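Local atomic coordinates of SusD superfamily protein (Bacteroides fragilis, PDB entry 3L22), a protein that probably binds sugars for uptake at the bacterial outer membrane, as other SusD-family lipoproteins do, and also binds zinc ions. Residues Thr228-Pro233 with Glu248-Leu253; Thr137-Asn142 with Thr167-Tyr172; Lys288-Leu293 with Thr364-Ile369. All coordinates share one frame; numbering follows the deposited sequence. Where two conformers were deposited one is given.

The three contacts follow one another along a largely helical chain, in the order 2, 1, 3, and none touches another. Contact 2 joins a loop to the start of helix 168-178, and contact 1 lays a loop against strand 249-253; their centres are about 29 Å apart, on opposite sides of the chain's centre. Contact 3 pairs two surface loops, with its centre about 25 Å from that of contact 1 and about 35 Å from that of contact 2. Asp290 of contact 3 is a zinc-binding residue with an ion about 3 Å from its side chain; elsewhere ions lie about 8 Å from the Leu232 side chain and about 11 Å from that of Tyr172.

Contact 1: Thr228-Pro233 with Glu248-Leu253; sequences TGYSLP and ESIFSL
Tyr230 and Ile250 meet in a CH-pi contact: CG1 of Ile250 rests over the middle of the tyrosine ring, 3.7 Å from its centroid and only 10° off the normal, at similar distances from all six ring carbons. The two side chains cross at about a right angle. CG of Tyr230 is anti to the carbonyl carbon (chi1 -59°), which starts the ring toward the 248-253 segment. A flat aromatic residue suits this place because its broad face accepts the isoleucine methylene. The ring's CE1 also comes 3.2 Å from the carbonyl O of Ser249.

The backbone adds a CA-H...O contact, with CA of Glu248 3.2 Å from O of Ser231 and a bent angle of 121° at the hydrogen.

Van der Waals contacts complete the interface around Glu248. The aliphatic part of its extended chain offers CB to CD of Pro233 at 3.7 Å. Separately, the CD2 methyl of Leu232 approaches the carboxylate, 3.8 Å from OE2. That carboxylate is buried, and its charge is met by Arg326 at OE2 and Arg358 at OE1, with Ala328 N also donating to OE2.

Ile250 and Phe251 form a classic beta bulge opposite Phe325 of strand 322-326. Around this bend, helix 327-339 packs on Tyr230, Leu232 and Ile250, and helix 200-213 brings Ala201 against both Tyr230 and Ile250.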
ATOM      1  N   THR A 228       3.249  18.317   4.727  1.00 16.78           N
ATOM      2  CA  THR A 228       2.643  19.410   5.483  1.00 16.97           C
ATOM      3  C   THR A 228       1.289  19.762   4.867  1.00 16.44           C
ATOM      4  O   THR A 228       0.994  19.419   3.719  1.00 16.46           O
ATOM      5  CB  THR A 228       3.533  20.672   5.445  1.00 17.72           C
ATOM      6  OG1 THR A 228       3.699  21.043   4.080  1.00 19.28           O
ATOM      7  CG2 THR A 228       4.946  20.421   6.098  1.00 18.22           C
ATOM      8  N   GLY A 229       0.462  20.428   5.668  1.00 16.62           N
ATOM      9  CA  GLY A 229      -0.807  20.988   5.219  1.00 16.54           C
ATOM     10  C   GLY A 229      -2.027  20.082   5.431  1.00 15.93           C
ATOM     11  O   GLY A 229      -3.152  20.507   5.131  1.00 15.50           O
ATOM     12  N   TYR A 230      -1.810  18.845   5.883  1.00 14.75           N
ATOM     13  CA  TYR A 230      -2.911  17.901   6.120  1.00 15.25           C
ATOM     14  C   TYR A 230      -3.341  17.940   7.584  1.00 16.30           C
ATOM     15  O   TYR A 230      -2.666  18.538   8.425  1.00 16.43           O
ATOM     16  CB  TYR A 230      -2.532  16.472   5.716  1.00 14.49           C
ATOM     17  CG  TYR A 230      -2.140  16.358   4.271  1.00 13.31           C
ATOM     18  CD1 TYR A 230      -3.089  16.108   3.274  1.00 12.39           C
ATOM     19  CD2 TYR A 230      -0.816  16.553   3.874  1.00 12.77           C
ATOM     20  CE1 TYR A 230      -2.719  16.002   1.943  1.00 10.68           C
ATOM     21  CE2 TYR A 230      -0.441  16.443   2.519  1.00 10.99           C
ATOM     22  CZ  TYR A 230      -1.383  16.170   1.579  1.00 11.96           C
ATOM     23  OH  TYR A 230      -1.017  16.100   0.259  1.00 14.54           O
ATOM     24  N   SER A 231      -4.472  17.321   7.896  1.00 16.74           N
ATOM     25  CA  SER A 231      -4.914  17.237   9.276  1.00 17.36           C
ATOM     26  C   SER A 231      -5.714  15.967   9.494  1.00 16.80           C
ATOM     27  O   SER A 231      -5.897  15.192   8.558  1.00 16.75           O
ATOM     28  CB  SER A 231      -5.721  18.497   9.609  1.00 19.13           C
ATOM     29  OG  SER A 231      -6.807  18.612   8.721  1.00 19.66           O
ATOM     30  N   LEU A 232      -6.082  15.721  10.752  1.00 15.89           N
ATOM     31  CA  LEU A 232      -6.870  14.595  11.146  1.00 15.75           C
ATOM     32  C   LEU A 232      -8.242  15.121  11.482  1.00 15.37           C
ATOM     33  O   LEU A 232      -8.442  15.672  12.561  1.00 15.16           O
ATOM     34  CB  LEU A 232      -6.291  13.912  12.393  1.00 16.19           C
ATOM     35  CG  LEU A 232      -4.882  13.315  12.332  1.00 18.50           C
ATOM     36  CD1 LEU A 232      -4.514  12.702  13.690  1.00 15.99           C
ATOM     37  CD2 LEU A 232      -4.781  12.296  11.186  1.00 13.45           C
ATOM     38  N   PRO A 233      -9.205  14.974  10.560  1.00 15.25           N
ATOM     39  CA  PRO A 233     -10.585  15.340  10.925  1.00 15.27           C
ATOM     40  C   PRO A 233     -11.109  14.494  12.106  1.00 15.46           C
ATOM     41  O   PRO A 233     -10.690  13.358  12.291  1.00 15.16           O
ATOM     42  CB  PRO A 233     -11.366  15.019   9.656  1.00 15.71           C
ATOM     43  CG  PRO A 233     -10.328  15.042   8.544  1.00 15.03           C
ATOM     44  CD  PRO A 233      -9.095  14.543   9.160  1.00 14.10           C
ATOM     45  N   GLU A 248      -7.406  14.849   5.320  1.00 13.91           N
ATOM     46  CA  GLU A 248      -6.447  13.801   5.690  1.00 13.50           C
ATOM     47  C   GLU A 248      -5.827  13.070   4.490  1.00 13.38           C
ATOM     48  O   GLU A 248      -4.778  12.428   4.632  1.00 12.83           O
ATOM     49  CB  GLU A 248      -7.122  12.793   6.614  1.00 14.01           C
ATOM     50  CG  GLU A 248      -6.170  11.973   7.418  1.00 14.09           C
ATOM     51  CD  GLU A 248      -6.809  10.852   8.228  1.00 16.28           C
ATOM     52  OE1 GLU A 248      -8.021  10.934   8.534  1.00 14.69           O
ATOM     53  OE2 GLU A 248      -6.056   9.889   8.579  1.00 14.57           O
ATOM     54  N   SER A 249      -6.451  13.183   3.315  1.00 12.22           N
ATOM     55  CA  SER A 249      -6.146  12.313   2.190  1.00 12.11           C
ATOM     56  C   SER A 249      -4.948  12.820   1.428  1.00 11.79           C
ATOM     57  O   SER A 249      -4.958  13.942   0.937  1.00 12.41           O
ATOM     58  CB  SER A 249      -7.358  12.256   1.247  1.00 12.72           C
ATOM     59  OG  SER A 249      -8.513  11.854   1.947  1.00 10.64           O
ATOM     60  N   ILE A 250      -3.911  12.002   1.328  1.00 12.01           N
ATOM     61  CA  ILE A 250      -2.716  12.384   0.593  1.00 12.03           C
ATOM     62  C   ILE A 250      -2.798  11.836  -0.813  1.00 11.92           C
ATOM     63  O   ILE A 250      -2.678  12.585  -1.790  1.00 12.61           O
ATOM     64  CB  ILE A 250      -1.424  11.927   1.312  1.00 12.07           C
ATOM     65  CG1 ILE A 250      -1.336  12.574   2.711  1.00 12.45           C
ATOM     66  CG2 ILE A 250      -0.209  12.281   0.426  1.00 10.64           C
ATOM     67  CD1 ILE A 250      -0.382  11.913   3.700  1.00 11.10           C
ATOM     68  N   PHE A 251      -2.956  10.526  -0.942  1.00 11.95           N
ATOM     69  CA  PHE A 251      -3.019   9.900  -2.271  1.00 11.68           C
ATOM     70  C   PHE A 251      -3.976   8.705  -2.242  1.00 12.54           C
ATOM     71  O   PHE A 251      -3.869   7.849  -1.341  1.00 13.53           O
ATOM     72  CB  PHE A 251      -1.610   9.461  -2.736  1.00 12.10           C
ATOM     73  CG  PHE A 251      -1.595   8.821  -4.095  1.00 11.21           C
ATOM     74  CD1 PHE A 251      -1.880   9.573  -5.228  1.00 13.01           C
ATOM     75  CD2 PHE A 251      -1.312   7.456  -4.252  1.00 12.41           C
ATOM     76  CE1 PHE A 251      -1.938   8.974  -6.493  1.00 11.43           C
ATOM     77  CE2 PHE A 251      -1.333   6.852  -5.516  1.00 11.56           C
ATOM     78  CZ  PHE A 251      -1.651   7.601  -6.627  1.00 11.59           C
ATOM     79  N   SER A 252      -4.873   8.654  -3.230  1.00 11.75           N
ATOM     80  CA  SER A 252      -5.878   7.603  -3.383  1.00 12.32           C
ATOM     81  C   SER A 252      -6.099   7.291  -4.835  1.00 12.44           C
ATOM     82  O   SER A 252      -5.748   8.087  -5.733  1.00 11.99           O
ATOM     83  CB  SER A 252      -7.245   8.038  -2.819  1.00 12.54           C
ATOM     84  OG  SER A 252      -7.171   8.419  -1.468  1.00 10.36           O
ATOM     85  N   LEU A 253      -6.682   6.122  -5.069  1.00 13.30           N
ATOM     86  CA  LEU A 253      -7.070   5.683  -6.422  1.00 13.36           C
ATOM     87  C   LEU A 253      -8.585   5.885  -6.539  1.00 13.70           C
ATOM     88  O   LEU A 253      -9.360   5.221  -5.802  1.00 13.08           O
ATOM     89  CB  LEU A 253      -6.707   4.220  -6.662  1.00 13.34           C
ATOM     90  CG  LEU A 253      -5.320   3.782  -6.183  1.00 14.07           C
ATOM     91  CD1 LEU A 253      -5.106   2.253  -6.482  1.00 13.36           C
ATOM     92  CD2 LEU A 253      -4.289   4.629  -6.857  1.00 12.42           C
TER

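Contact 2: Thr137-Asn142 with Thr167-Tyr172; sequences TPYSVN and TVKQIY
Val168 pushes its CG1 methyl into the bend of the 137-142 loop, 3.3 Å from O of Asn142 and 3.7 Å from O of Thr137. CG1 stands between the backbone N and the carbonyl carbon (chi1 63°), the crowded position for a valine branch, and from there it also comes 4.2 Å from CB of Tyr139. A compact methyl-bearing residue can cap this bend, one CG1 touching both carbonyl oxygens and the tyrosine CB.

Tyr139 crosses Lys169 obliquely. Its CG is anti to the backbone N (chi1 -179°), and CE2 at the ring's edge meets CB of Lys169 at 3.6 Å. The lysine uses its aliphatic stem here, while its ammonium turns off to a salt bridge with Glu173. CB of Tyr139 in turn touches the edge of the Tyr172 ring, at CE2.

A water bridges the two segments: it accepts from Tyr139 N and lies 2.8 Å from Tyr172 OH, near the plane of that ring. A tyrosine suits position 172 because its ring packs while its hydroxyl reaches this water.

Further out, the loop is held in its turn by O of Pro138, which accepts from the backbone N of both Val141 and Asn142. Ser140 OG bonds to Arg401 O, and Tyr172 also packs against Val210 and Ala213 of helix 200-213.

The start of helix 168-178 is set by Thr167 and Gln170. Gln170 N donates to Thr167 OG1 at 3.0 Å, and Thr167 N donates to Gln170 OE1 at 2.8 Å; this reciprocal pair is a capping box, a classic helix N-terminal motif.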
ATOM      1  N   THR A 137      12.615 -12.062   0.130  1.00 13.23           N
ATOM      2  CA  THR A 137      12.855 -11.932   1.547  1.00 13.60           C
ATOM      3  C   THR A 137      13.074 -10.449   1.854  1.00 13.88           C
ATOM      4  O   THR A 137      13.762  -9.775   1.078  1.00 14.01           O
ATOM      5  CB  THR A 137      14.105 -12.729   1.929  1.00 13.58           C
ATOM      6  OG1 THR A 137      13.871 -14.086   1.601  1.00 12.59           O
ATOM      7  CG2 THR A 137      14.455 -12.619   3.424  1.00 11.64           C
ATOM      8  N   PRO A 138      12.515  -9.938   2.968  1.00 14.50           N
ATOM      9  CA  PRO A 138      12.668  -8.522   3.268  1.00 14.54           C
ATOM     10  C   PRO A 138      14.109  -8.093   3.514  1.00 14.23           C
ATOM     11  O   PRO A 138      14.952  -8.855   3.961  1.00 13.86           O
ATOM     12  CB  PRO A 138      11.829  -8.335   4.546  1.00 14.76           C
ATOM     13  CG  PRO A 138      11.796  -9.680   5.164  1.00 14.30           C
ATOM     14  CD  PRO A 138      11.662 -10.585   3.983  1.00 15.17           C
ATOM     15  N   TYR A 139      14.366  -6.849   3.173  1.00 14.68           N
ATOM     16  CA  TYR A 139      15.675  -6.233   3.331  1.00 14.52           C
ATOM     17  C   TYR A 139      16.193  -6.367   4.758  1.00 14.31           C
ATOM     18  O   TYR A 139      17.378  -6.598   4.956  1.00 14.35           O
ATOM     19  CB  TYR A 139      15.552  -4.766   2.936  1.00 14.07           C
ATOM     20  CG  TYR A 139      16.806  -3.915   3.008  1.00 12.70           C
ATOM     21  CD1 TYR A 139      17.270  -3.442   4.231  1.00 15.22           C
ATOM     22  CD2 TYR A 139      17.491  -3.514   1.846  1.00 15.48           C
ATOM     23  CE1 TYR A 139      18.391  -2.636   4.321  1.00 15.33           C
ATOM     24  CE2 TYR A 139      18.643  -2.695   1.923  1.00 12.99           C
ATOM     25  CZ  TYR A 139      19.042  -2.238   3.166  1.00 14.96           C
ATOM     26  OH  TYR A 139      20.115  -1.427   3.317  1.00 18.20           O
ATOM     27  N   SER A 140      15.304  -6.217   5.733  1.00 14.11           N
ATOM     28  CA  SER A 140      15.692  -6.299   7.141  1.00 14.58           C
ATOM     29  C   SER A 140      16.260  -7.656   7.475  1.00 14.83           C
ATOM     30  O   SER A 140      16.987  -7.751   8.427  1.00 14.72           O
ATOM     31  CB  SER A 140      14.511  -6.023   8.088  1.00 15.01           C
ATOM     32  OG  SER A 140      13.483  -6.989   7.909  1.00 15.90           O
ATOM     33  N   VAL A 141      15.904  -8.697   6.722  1.00 14.64           N
ATOM     34  CA  VAL A 141      16.486 -10.024   6.926  1.00 15.27           C
ATOM     35  C   VAL A 141      17.663 -10.289   6.006  1.00 15.06           C
ATOM     36  O   VAL A 141      18.658 -10.820   6.456  1.00 14.54           O
ATOM     37  CB  VAL A 141      15.442 -11.137   6.736  1.00 15.56           C
ATOM     38  CG1 VAL A 141      16.125 -12.529   6.764  1.00 16.08           C
ATOM     39  CG2 VAL A 141      14.347 -11.005   7.817  1.00 15.45           C
ATOM     40  N   ASN A 142      17.541  -9.934   4.734  1.00 13.69           N
ATOM     41  CA  ASN A 142      18.605 -10.154   3.778  1.00 14.33           C
ATOM     42  C   ASN A 142      18.514  -9.147   2.621  1.00 14.62           C
ATOM     43  O   ASN A 142      17.727  -9.351   1.692  1.00 13.05           O
ATOM     44  CB  ASN A 142      18.541 -11.578   3.226  1.00 14.21           C
ATOM     45  CG  ASN A 142      19.640 -11.869   2.183  1.00 15.65           C
ATOM     46  OD1 ASN A 142      20.529 -11.067   1.946  1.00 16.68           O
ATOM     47  ND2 ASN A 142      19.534 -13.011   1.533  1.00 18.33           N
ATOM     48  N   THR A 167      18.133  -7.462  -6.624  1.00 14.03           N
ATOM     49  CA  THR A 167      17.960  -7.722  -5.203  1.00 13.37           C
ATOM     50  C   THR A 167      16.886  -6.783  -4.584  1.00 13.49           C
ATOM     51  O   THR A 167      16.579  -5.743  -5.149  1.00 13.44           O
ATOM     52  CB  THR A 167      19.264  -7.573  -4.435  1.00 12.85           C
ATOM     53  OG1 THR A 167      19.642  -6.199  -4.407  1.00 13.21           O
ATOM     54  CG2 THR A 167      20.442  -8.451  -5.046  1.00 11.44           C
ATOM     55  N   VAL A 168      16.345  -7.158  -3.430  1.00 12.99           N
ATOM     56  CA  VAL A 168      15.441  -6.302  -2.659  1.00 12.53           C
ATOM     57  C   VAL A 168      16.073  -4.911  -2.419  1.00 13.26           C
ATOM     58  O   VAL A 168      15.397  -3.890  -2.607  1.00 12.22           O
ATOM     59  CB  VAL A 168      14.937  -7.002  -1.380  1.00 12.30           C
ATOM     60  CG1 VAL A 168      16.099  -7.342  -0.375  1.00 11.37           C
ATOM     61  CG2 VAL A 168      13.793  -6.209  -0.680  1.00 11.23           C
ATOM     62  N   LYS A 169      17.372  -4.862  -2.097  1.00 13.40           N
ATOM     63  CA  LYS A 169      18.074  -3.587  -1.949  0.60 13.31           C
ATOM     64  C   LYS A 169      18.100  -2.816  -3.288  1.00 13.38           C
ATOM     65  O   LYS A 169      17.849  -1.604  -3.328  1.00 13.21           O
ATOM     66  CB  LYS A 169      19.506  -3.795  -1.421  0.60 13.85           C
ATOM     67  CG  LYS A 169      20.462  -2.549  -1.451  0.60 15.01           C
ATOM     68  CD  LYS A 169      21.865  -2.892  -0.860  0.60 17.11           C
ATOM     69  CE  LYS A 169      22.838  -1.690  -0.671  0.60 18.34           C
ATOM     70  NZ  LYS A 169      23.501  -1.117  -1.938  0.60 18.66           N
ATOM     71  N   GLN A 170      18.403  -3.502  -4.378  1.00 12.91           N
ATOM     72  CA  GLN A 170      18.509  -2.806  -5.680  1.00 13.14           C
ATOM     73  C   GLN A 170      17.172  -2.215  -6.097  1.00 12.54           C
ATOM     74  O   GLN A 170      17.116  -1.115  -6.683  1.00 11.27           O
ATOM     75  CB  GLN A 170      19.061  -3.737  -6.775  1.00 13.33           C
ATOM     76  CG  GLN A 170      20.550  -3.982  -6.665  1.00 13.45           C
ATOM     77  CD  GLN A 170      21.025  -5.133  -7.549  1.00 16.47           C
ATOM     78  OE1 GLN A 170      20.315  -6.126  -7.788  1.00 13.07           O
ATOM     79  NE2 GLN A 170      22.240  -4.992  -8.051  1.00 16.78           N
ATOM     80  N   ILE A 171      16.094  -2.928  -5.792  1.00 12.12           N
ATOM     81  CA  ILE A 171      14.768  -2.434  -6.174  1.00 11.55           C
ATOM     82  C   ILE A 171      14.446  -1.182  -5.362  1.00 11.72           C
ATOM     83  O   ILE A 171      14.011  -0.170  -5.933  1.00 11.91           O
ATOM     84  CB  ILE A 171      13.675  -3.515  -6.033  1.00 10.87           C
ATOM     85  CG1 ILE A 171      13.893  -4.640  -7.043  1.00 11.31           C
ATOM     86  CG2 ILE A 171      12.267  -2.914  -6.190  1.00 11.93           C
ATOM     87  CD1 ILE A 171      13.817  -4.290  -8.513  1.00  9.03           C
ATOM     88  N   TYR A 172      14.687  -1.225  -4.051  1.00 10.94           N
ATOM     89  CA  TYR A 172      14.523  -0.042  -3.240  1.00 11.55           C
ATOM     90  C   TYR A 172      15.373   1.125  -3.709  1.00 12.33           C
ATOM     91  O   TYR A 172      14.918   2.279  -3.696  1.00 12.25           O
ATOM     92  CB  TYR A 172      14.812  -0.308  -1.767  1.00 11.89           C
ATOM     93  CG  TYR A 172      13.733  -1.051  -1.007  1.00 12.72           C
ATOM     94  CD1 TYR A 172      12.373  -0.738  -1.160  1.00 11.77           C
ATOM     95  CD2 TYR A 172      14.062  -2.024  -0.083  1.00 11.69           C
ATOM     96  CE1 TYR A 172      11.387  -1.420  -0.413  1.00 11.41           C
ATOM     97  CE2 TYR A 172      13.071  -2.706   0.627  1.00 11.01           C
ATOM     98  CZ  TYR A 172      11.764  -2.391   0.479  1.00 10.46           C
ATOM     99  OH  TYR A 172      10.799  -3.069   1.198  1.00 11.73           O
TER
HETATM  100  O   HOH W   1      11.761  -5.133   2.789  1.00 11.38           O

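Contact 3: Lys288-Leu293 with Thr364-Ile369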
ATOM      1  N   LYS A 288      -7.873  -7.332  21.023  1.00 14.73           N
ATOM      2  CA  LYS A 288      -7.152  -6.806  22.157  1.00 15.33           C
ATOM      3  C   LYS A 288      -7.981  -5.720  22.868  1.00 16.23           C
ATOM      4  O   LYS A 288      -8.506  -4.837  22.197  1.00 15.35           O
ATOM      5  CB  LYS A 288      -5.825  -6.200  21.709  1.00 15.04           C
ATOM      6  CG  LYS A 288      -4.879  -7.215  21.037  1.00 16.61           C
ATOM      7  CD  LYS A 288      -3.614  -6.519  20.617  1.00 20.61           C
ATOM      8  CE  LYS A 288      -2.754  -7.343  19.654  1.00 23.67           C
ATOM      9  NZ  LYS A 288      -1.734  -8.049  20.384  1.00 26.34           N
ATOM     10  N   PRO A 289      -8.074  -5.759  24.220  1.00 17.41           N
ATOM     11  CA  PRO A 289      -9.011  -4.791  24.820  0.50 17.41           C
ATOM     12  C   PRO A 289      -8.705  -3.284  24.628  1.00 17.32           C
ATOM     13  O   PRO A 289      -9.668  -2.536  24.410  1.00 17.39           O
ATOM     14  CB  PRO A 289      -9.065  -5.222  26.289  0.50 17.45           C
ATOM     15  CG  PRO A 289      -8.924  -6.719  26.223  0.50 16.92           C
ATOM     16  CD  PRO A 289      -7.921  -6.954  25.090  0.50 17.18           C
ATOM     17  N   ASP A 290      -7.447  -2.852  24.562  1.00 16.44           N
ATOM     18  CA  ASP A 290      -7.156  -1.450  24.265  1.00 16.30           C
ATOM     19  C   ASP A 290      -7.414  -1.005  22.818  1.00 14.97           C
ATOM     20  O   ASP A 290      -7.381   0.177  22.515  1.00 13.26           O
ATOM     21  CB  ASP A 290      -5.728  -1.102  24.654  1.00 17.91           C
ATOM     22  CG  ASP A 290      -5.492  -1.147  26.186  1.00 20.85           C
ATOM     23  OD1 ASP A 290      -6.396  -1.514  26.973  1.00 22.32           O
ATOM     24  OD2 ASP A 290      -4.373  -0.765  26.586  1.00 27.08           O
ATOM     25  N   TYR A 291      -7.672  -1.951  21.927  1.00 14.04           N
ATOM     26  CA  TYR A 291      -7.885  -1.671  20.542  1.00 13.43           C
ATOM     27  C   TYR A 291      -9.253  -2.188  20.123  1.00 13.25           C
ATOM     28  O   TYR A 291      -9.488  -2.429  18.965  1.00 12.90           O
ATOM     29  CB  TYR A 291      -6.694  -2.258  19.739  1.00 13.47           C
ATOM     30  CG  TYR A 291      -5.411  -1.624  20.237  1.00 12.59           C
ATOM     31  CD1 TYR A 291      -4.969  -0.419  19.749  1.00 11.96           C
ATOM     32  CD2 TYR A 291      -4.694  -2.212  21.288  1.00 15.57           C
ATOM     33  CE1 TYR A 291      -3.838   0.202  20.291  1.00 13.37           C
ATOM     34  CE2 TYR A 291      -3.563  -1.624  21.823  1.00 13.50           C
ATOM     35  CZ  TYR A 291      -3.141  -0.410  21.315  1.00 14.53           C
ATOM     36  OH  TYR A 291      -2.022   0.160  21.848  1.00 16.40           O
ATOM     37  N   SER A 292     -10.157  -2.353  21.096  1.00 12.65           N
ATOM     38  CA  SER A 292     -11.540  -2.654  20.817  1.00 12.34           C
ATOM     39  C   SER A 292     -12.471  -1.948  21.780  1.00 12.63           C
ATOM     40  O   SER A 292     -13.543  -2.422  22.050  1.00 13.28           O
ATOM     41  CB  SER A 292     -11.763  -4.164  20.847  1.00 12.05           C
ATOM     42  OG  SER A 292     -11.366  -4.702  22.074  1.00 13.85           O
ATOM     43  N   LEU A 293     -12.102  -0.760  22.220  1.00 13.62           N
ATOM     44  CA  LEU A 293     -12.900  -0.029  23.192  1.00 13.90           C
ATOM     45  C   LEU A 293     -14.234   0.402  22.567  1.00 14.37           C
ATOM     46  O   LEU A 293     -14.280   0.906  21.439  1.00 14.17           O
ATOM     47  CB  LEU A 293     -12.120   1.192  23.667  1.00 14.51           C
ATOM     48  CG  LEU A 293     -10.843   0.919  24.448  1.00 14.66           C
ATOM     49  CD1 LEU A 293      -9.988   2.215  24.500  1.00 12.51           C
ATOM     50  CD2 LEU A 293     -11.166   0.337  25.838  1.00 12.37           C
ATOM     51  N   THR A 364     -10.317   8.969  29.609  1.00 23.15           N
ATOM     52  CA  THR A 364     -10.766   7.636  30.045  1.00 22.01           C
ATOM     53  C   THR A 364     -10.028   6.459  29.348  1.00 20.74           C
ATOM     54  O   THR A 364     -10.490   5.347  29.361  1.00 20.11           O
ATOM     55  CB  THR A 364     -12.224   7.513  29.752  1.00 22.95           C
ATOM     56  OG1 THR A 364     -12.389   7.679  28.346  1.00 23.46           O
ATOM     57  CG2 THR A 364     -13.036   8.614  30.536  1.00 22.74           C
ATOM     58  N   ASP A 365      -8.867   6.708  28.762  1.00 19.90           N
ATOM     59  CA  ASP A 365      -8.090   5.673  28.040  1.00 18.03           C
ATOM     60  C   ASP A 365      -7.328   4.767  29.046  1.00 17.36           C
ATOM     61  O   ASP A 365      -6.594   5.262  29.903  1.00 15.39           O
ATOM     62  CB  ASP A 365      -7.092   6.388  27.135  1.00 17.47           C
ATOM     63  CG  ASP A 365      -6.430   5.484  26.105  1.00 16.95           C
ATOM     64  OD1 ASP A 365      -6.502   4.239  26.188  1.00 15.92           O
ATOM     65  OD2 ASP A 365      -5.820   6.054  25.166  1.00 18.78           O
ATOM     66  N   PRO A 366      -7.454   3.452  28.913  1.00 16.97           N
ATOM     67  CA  PRO A 366      -6.648   2.557  29.739  1.00 17.68           C
ATOM     68  C   PRO A 366      -5.146   2.529  29.429  1.00 17.32           C
ATOM     69  O   PRO A 366      -4.391   2.030  30.242  1.00 18.22           O
ATOM     70  CB  PRO A 366      -7.274   1.182  29.496  1.00 17.94           C
ATOM     71  CG  PRO A 366      -8.070   1.295  28.354  1.00 17.04           C
ATOM     72  CD  PRO A 366      -8.436   2.712  28.111  1.00 18.08           C
ATOM     73  N   LEU A 367      -4.731   3.045  28.282  1.00 16.48           N
ATOM     74  CA  LEU A 367      -3.312   3.131  27.916  1.00 16.76           C
ATOM     75  C   LEU A 367      -2.773   4.489  28.357  1.00 17.27           C
ATOM     76  O   LEU A 367      -3.304   5.523  27.953  1.00 17.67           O
ATOM     77  CB  LEU A 367      -3.169   2.978  26.399  1.00 16.22           C
ATOM     78  CG  LEU A 367      -1.773   2.973  25.773  1.00 16.97           C
ATOM     79  CD1 LEU A 367      -1.002   1.731  26.229  1.00 16.71           C
ATOM     80  CD2 LEU A 367      -1.908   3.041  24.241  1.00 13.72           C
ATOM     81  N   ASN A 368      -1.765   4.492  29.214  1.00 17.21           N
ATOM     82  CA  ASN A 368      -1.102   5.729  29.576  1.00 17.73           C
ATOM     83  C   ASN A 368       0.131   5.958  28.684  1.00 16.89           C
ATOM     84  O   ASN A 368       1.241   5.511  28.993  1.00 17.27           O
ATOM     85  CB  ASN A 368      -0.737   5.729  31.056  1.00 18.75           C
ATOM     86  CG  ASN A 368      -0.337   7.110  31.547  1.00 23.22           C
ATOM     87  OD1 ASN A 368       0.127   7.967  30.753  1.00 28.67           O
ATOM     88  ND2 ASN A 368      -0.516   7.348  32.852  1.00 24.87           N
ATOM     89  N   ILE A 369      -0.073   6.668  27.584  1.00 16.26           N
ATOM     90  CA  ILE A 369       0.983   6.873  26.580  1.00 16.63           C
ATOM     91  C   ILE A 369       2.209   7.556  27.156  1.00 15.98           C
ATOM     92  O   ILE A 369       3.347   7.162  26.867  1.00 15.98           O
ATOM     93  CB  ILE A 369       0.475   7.650  25.343  1.00 16.43           C
ATOM     94  CG1 ILE A 369      -0.499   6.754  24.550  1.00 17.57           C
ATOM     95  CG2 ILE A 369       1.690   8.067  24.446  1.00 14.88           C
ATOM     96  CD1 ILE A 369      -1.132   7.402  23.345  1.00 17.25           C
TER
HETATM   97  O   HOH W   2      -3.500  -0.504  28.918  1.00 18.46           O
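Asp290 and Pro366 slide past each other in opposite directions where two surface loops meet, one of them shaped by an Asx turn. In that turn Leu367 N donates to Asp365 OD1, which it meets from above the carboxylate plane, yet with a nearly straight angle of 170°.

The Asp290 carboxylate oxygens meet hydrocarbon. In the nearest approach of the two loops, OD1 of Asp290 makes a van der Waals contact with the CG methylene of Pro366 at 3.5 Å, while OD2 of Asp290 is 3.9 Å from CB of Leu367. Asp290 is a zinc-binding residue, with an ion about 3 Å from its side chain, which a carboxylate suits.

Apolar packing joins Leu293 to Pro366. The two reach toward each other tip to tip, with CD1 of Leu293 4.0 Å from CD of the proline. A methyl-hydroxyl van der Waals contact is added where CD2 of Leu367 comes 3.7 Å from OH of Tyr291, the two side chains crossing obliquely. A rigid proline keeps its ring fixed for both Asp290 and Leu293, and the branched leucines bring methyls to the proline ring and to the tyrosine hydroxyl.

Polar links are indirect. A water donates to Asp290 OD2 and, weakly, to Pro366 O. Arg356 of helix 345-359 ties both loops to one point, pairing through NE with Asp365 OD2 in a salt bridge and through NH2 with Asp290 O. Its charge may offset part of the repulsion between Asp290 OD2 and Asp365 OD1, which are 5.5 Å apart.

Further bonds fix the shape of the 288-293 loop. O of Lys288 is gripped twice, from opposite faces of its plane, by Tyr291 N and by Ser292 OG, the latter at 2.9 Å.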